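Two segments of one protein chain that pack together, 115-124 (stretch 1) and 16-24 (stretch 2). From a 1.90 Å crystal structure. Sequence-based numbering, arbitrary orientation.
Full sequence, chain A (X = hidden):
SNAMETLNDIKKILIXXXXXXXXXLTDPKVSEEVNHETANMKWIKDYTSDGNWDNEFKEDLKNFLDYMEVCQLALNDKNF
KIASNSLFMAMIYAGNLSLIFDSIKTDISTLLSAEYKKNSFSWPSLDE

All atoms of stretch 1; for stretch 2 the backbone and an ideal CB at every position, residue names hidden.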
# COMPACT_ATOMS: atom_id res chain seq x y z
N GLU A 115 -21.48 2.93 10.58
CA GLU A 115 -21.49 3.47 11.94
C GLU A 115 -21.84 4.95 11.98
O GLU A 115 -22.35 5.44 12.98
CB GLU A 115 -20.16 3.19 12.65
CG GLU A 115 -19.05 4.16 12.31
CD GLU A 115 -17.77 3.85 13.07
OE1 GLU A 115 -16.95 3.05 12.56
OE2 GLU A 115 -17.59 4.40 14.18
N TYR A 116 -21.59 5.66 10.88
CA TYR A 116 -21.87 7.10 10.84
C TYR A 116 -23.14 7.47 10.07
O TYR A 116 -23.36 8.65 9.77
CB TYR A 116 -20.68 7.87 10.27
CG TYR A 116 -19.42 7.75 11.11
CD1 TYR A 116 -19.45 8.04 12.47
CD2 TYR A 116 -18.21 7.37 10.54
CE1 TYR A 116 -18.30 7.94 13.25
CE2 TYR A 116 -17.06 7.26 11.31
CZ TYR A 116 -17.12 7.54 12.66
OH TYR A 116 -15.99 7.44 13.45
N LYS A 117 -23.98 6.48 9.77
CA LYS A 117 -25.22 6.71 9.02
C LYS A 117 -26.11 7.74 9.72
O LYS A 117 -26.09 7.86 10.95
CB LYS A 117 -26.01 5.41 8.85
CG LYS A 117 -26.62 4.92 10.15
CD LYS A 117 -27.34 3.59 9.96
CE LYS A 117 -27.98 3.13 11.27
NZ LYS A 117 -28.85 1.94 11.05
N LYS A 118 -26.88 8.48 8.94
CA LYS A 118 -27.74 9.53 9.50
C LYS A 118 -29.21 9.18 9.36
O LYS A 118 -30.07 9.92 9.83
CB LYS A 118 -27.45 10.88 8.83
CG LYS A 118 -26.09 11.46 9.19
CD LYS A 118 -25.77 11.21 10.66
CE LYS A 118 -25.58 12.51 11.44
NZ LYS A 118 -25.25 12.28 12.88
N ASN A 119 -29.48 8.06 8.71
CA ASN A 119 -30.84 7.60 8.50
C ASN A 119 -31.00 6.17 9.00
O ASN A 119 -30.25 5.72 9.86
CB ASN A 119 -31.22 7.73 7.02
CG ASN A 119 -30.26 6.97 6.11
OD1 ASN A 119 -29.58 6.04 6.55
ND2 ASN A 119 -30.21 7.35 4.84
N SER A 120 -31.97 5.44 8.45
CA SER A 120 -32.22 4.08 8.91
C SER A 120 -31.62 3.03 7.98
O SER A 120 -31.95 1.84 8.05
CB SER A 120 -33.72 3.85 9.07
OG SER A 120 -34.40 4.24 7.89
N PHE A 121 -30.71 3.47 7.10
CA PHE A 121 -30.03 2.53 6.22
C PHE A 121 -29.39 1.39 6.99
O PHE A 121 -28.74 1.61 8.02
CB PHE A 121 -28.96 3.22 5.38
CG PHE A 121 -28.17 2.27 4.52
CD1 PHE A 121 -27.09 1.58 5.03
CD2 PHE A 121 -28.53 2.05 3.19
CE1 PHE A 121 -26.37 0.69 4.23
CE2 PHE A 121 -27.82 1.17 2.39
CZ PHE A 121 -26.73 0.49 2.91
N SER A 122 -29.57 0.17 6.49
CA SER A 122 -28.93 -1.00 7.07
C SER A 122 -28.55 -1.97 5.96
O SER A 122 -29.35 -2.23 5.07
CB SER A 122 -29.88 -1.68 8.06
OG SER A 122 -29.21 -2.72 8.75
N TRP A 123 -27.33 -2.50 6.00
CA TRP A 123 -26.93 -3.51 5.04
C TRP A 123 -27.68 -4.81 5.31
O TRP A 123 -27.90 -5.17 6.48
CB TRP A 123 -25.43 -3.78 5.14
CG TRP A 123 -24.55 -2.63 4.73
CD1 TRP A 123 -23.80 -1.82 5.56
CD2 TRP A 123 -24.28 -2.18 3.39
NE1 TRP A 123 -23.10 -0.90 4.81
CE2 TRP A 123 -23.37 -1.10 3.48
CE3 TRP A 123 -24.72 -2.59 2.13
CZ2 TRP A 123 -22.91 -0.41 2.35
CZ3 TRP A 123 -24.24 -1.92 1.00
CH2 TRP A 123 -23.35 -0.84 1.13
N PRO A 124 -28.06 -5.54 4.25
CA PRO A 124 -28.74 -6.84 4.36
C PRO A 124 -27.82 -7.89 5.00
O PRO A 124 -26.61 -7.82 4.79
CB PRO A 124 -28.98 -7.25 2.90
CG PRO A 124 -28.73 -6.04 2.08
CD PRO A 124 -27.79 -5.16 2.85
N UNK A 16 -21.01 7.83 -3.15
CA UNK A 16 -22.37 7.32 -3.40
C UNK A 16 -22.86 6.39 -2.30
O UNK A 16 -24.01 6.46 -1.88
CB UNK A 16 -22.42 6.58 -4.74
N UNK A 17 -21.98 5.52 -1.82
CA UNK A 17 -22.37 4.62 -0.74
C UNK A 17 -22.75 5.43 0.50
O UNK A 17 -23.75 5.16 1.17
CB UNK A 17 -21.24 3.64 -0.42
N UNK A 18 -21.95 6.45 0.78
CA UNK A 18 -22.24 7.36 1.88
C UNK A 18 -23.61 8.00 1.76
O UNK A 18 -24.32 8.15 2.76
CB UNK A 18 -21.17 8.45 1.95
N UNK A 19 -23.98 8.38 0.54
CA UNK A 19 -25.26 9.06 0.33
C UNK A 19 -26.44 8.15 0.68
O UNK A 19 -27.46 8.62 1.18
CB UNK A 19 -25.38 9.53 -1.12
N UNK A 20 -26.30 6.86 0.42
CA UNK A 20 -27.34 5.92 0.83
C UNK A 20 -27.51 5.95 2.34
O UNK A 20 -28.59 5.69 2.87
CB UNK A 20 -27.01 4.50 0.36
N UNK A 21 -26.44 6.30 3.04
CA UNK A 21 -26.47 6.32 4.50
C UNK A 21 -26.85 7.68 5.06
O UNK A 21 -26.80 7.91 6.26
CB UNK A 21 -25.11 5.90 5.06
N UNK A 22 -27.21 8.60 4.17
CA UNK A 22 -27.73 9.89 4.58
C UNK A 22 -26.71 10.99 4.80
O UNK A 22 -27.03 12.02 5.40
CB UNK A 22 -28.53 9.71 5.87
N UNK A 23 -25.49 10.80 4.31
CA UNK A 23 -24.49 11.87 4.40
C UNK A 23 -23.70 12.07 3.11
O UNK A 23 -23.60 11.17 2.28
CB UNK A 23 -23.52 11.57 5.54
N UNK A 24 -23.15 13.26 2.96
CA UNK A 24 -22.46 13.68 1.74
C UNK A 24 -21.00 13.93 2.05
O UNK A 24 -20.66 14.98 2.58
CB UNK A 24 -23.10 14.93 1.14

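Position 16 lies in helix, and its ideal CB has no atom of stretch 1 within 5.5 Å. Stretch 1 therefore sets no preference; the residue is Asn 16, whose side chain does not reach stretch 1.

At position 17 the CA-to-CB bond runs sideways, with the ideal CB 5.2 Å from Trp 123 CZ2. That gap has room for another carbon or two beside an indole, so valine, isoleucine, leucine or methionine would all suit. Val 17 is found, in the t rotamer; its CG1 comes 3.8 Å from Trp 123 CZ2, meeting the indole at the edge, near the ring plane.

Positions 18 and 19 offer little evidence. Nothing of stretch 1 is near either ideal CB, and both have ordinary helical angles (-57/-40 and -64/-34), so many residues would fit. They are Gly 18 and Leu 19, the latter pointing away.

At position 20 the ideal CB is 4.0 Å from Phe 121 CE2, so even a short apolar stem would touch the ring, and what lies beyond is less constrained. Aromatic or long aliphatic residues are plausible. The residue is Tyr 20: its CB packs 4.0 Å from Phe 121 CE2, while the end of the side chain leads away. Its carbonyl has a role independent of side chain, as Asn 119 ND2 donates to Tyr 20 O at 3.0 Å and a nearly straight 170°.

Position 21 is the most enclosed by stretch 1. Its ideal CB is 3.9 Å from Lys 117 CB and 4.7 Å from Phe 121 CB, and its CA-to-CB bond runs sideways, with both side chains near. A long, slim chain is favoured, such as methionine, glutamine or glutamate; Tyr 116 N is a donor some 6.8 Å from the ideal CB, which a polar end could meet through a water. Gln 21 has 100 Å² covered by stretch 1, the most of any residue in stretch 2. Its CG sits over one face of Phe 121, 4.2 Å from the ring centroid and 28° off the normal, a CH-pi contact. Its OE1 accepts from a water at 3.0 Å, and that water accepts from Tyr 116 N at 3.0 Å. The backbone adds Lys 118 N to Gln 21 O, 2.7 Å and 175°.

Position 22 has phi/psi of 89/15, where a CB would jam against the preceding carbonyl O. An ideal CB would also lie 3.1 Å from Asn 119 ND2 and 3.4 Å from Lys 118 CB, both tight. Glycine is strongly indicated, and Gly 22 is present, letting Lys 118 CB approach Gly 22 O to 3.6 Å.

At position 23 CA-to-CB points toward stretch 1, with the ideal CB 4.5 Å from Lys 118 CG and 5.1 Å from Tyr 116 O. Such spacing admits a large apolar group, aromatic or leucine-like. Phe 23, chi1 57° (p), turns its ring edge to Lys 117 CA, 3.9 Å from CE2, and also places CE2 4.3 Å from Tyr 116 CB.

Position 24 is beyond reach of stretch 1, which leaves its identity open; it is Asp 24.

Stretch 2 16-24: NVGLYQGFD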
# COMPACT_ATOMS: atom_id res chain seq x y z
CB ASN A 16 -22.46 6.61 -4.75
CG ASN A 16 -22.36 7.57 -5.92
OD1 ASN A 16 -22.60 8.77 -5.78
ND2 ASN A 16 -22.00 7.04 -7.09
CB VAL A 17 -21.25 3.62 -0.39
CG1 VAL A 17 -21.64 2.78 0.81
CG2 VAL A 17 -20.95 2.74 -1.59
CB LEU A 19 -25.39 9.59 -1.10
CG LEU A 19 -24.40 10.69 -1.48
CD1 LEU A 19 -24.46 10.98 -2.98
CD2 LEU A 19 -24.66 11.95 -0.67
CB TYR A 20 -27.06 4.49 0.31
CG TYR A 20 -27.43 4.35 -1.14
CD1 TYR A 20 -28.76 4.17 -1.51
CD2 TYR A 20 -26.48 4.44 -2.15
CE1 TYR A 20 -29.13 4.07 -2.84
CE2 TYR A 20 -26.83 4.34 -3.49
CZ TYR A 20 -28.16 4.15 -3.83
OH TYR A 20 -28.53 4.05 -5.15
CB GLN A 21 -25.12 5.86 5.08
CG GLN A 21 -24.71 4.50 4.56
CD GLN A 21 -23.48 3.95 5.25
OE1 GLN A 21 -23.02 4.48 6.26
NE2 GLN A 21 -22.96 2.85 4.72
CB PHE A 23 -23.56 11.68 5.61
CG PHE A 23 -22.83 10.37 5.62
CD1 PHE A 23 -21.67 10.20 4.88
CD2 PHE A 23 -23.30 9.31 6.38
CE1 PHE A 23 -21.00 8.99 4.89
CE2 PHE A 23 -22.62 8.09 6.39
CZ PHE A 23 -21.48 7.94 5.65
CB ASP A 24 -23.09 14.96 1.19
CG ASP A 24 -22.43 15.45 -0.09
OD1 ASP A 24 -21.39 14.89 -0.49
OD2 ASP A 24 -22.95 16.40 -0.70
O HOH W 1 -20.75 4.97 8.13
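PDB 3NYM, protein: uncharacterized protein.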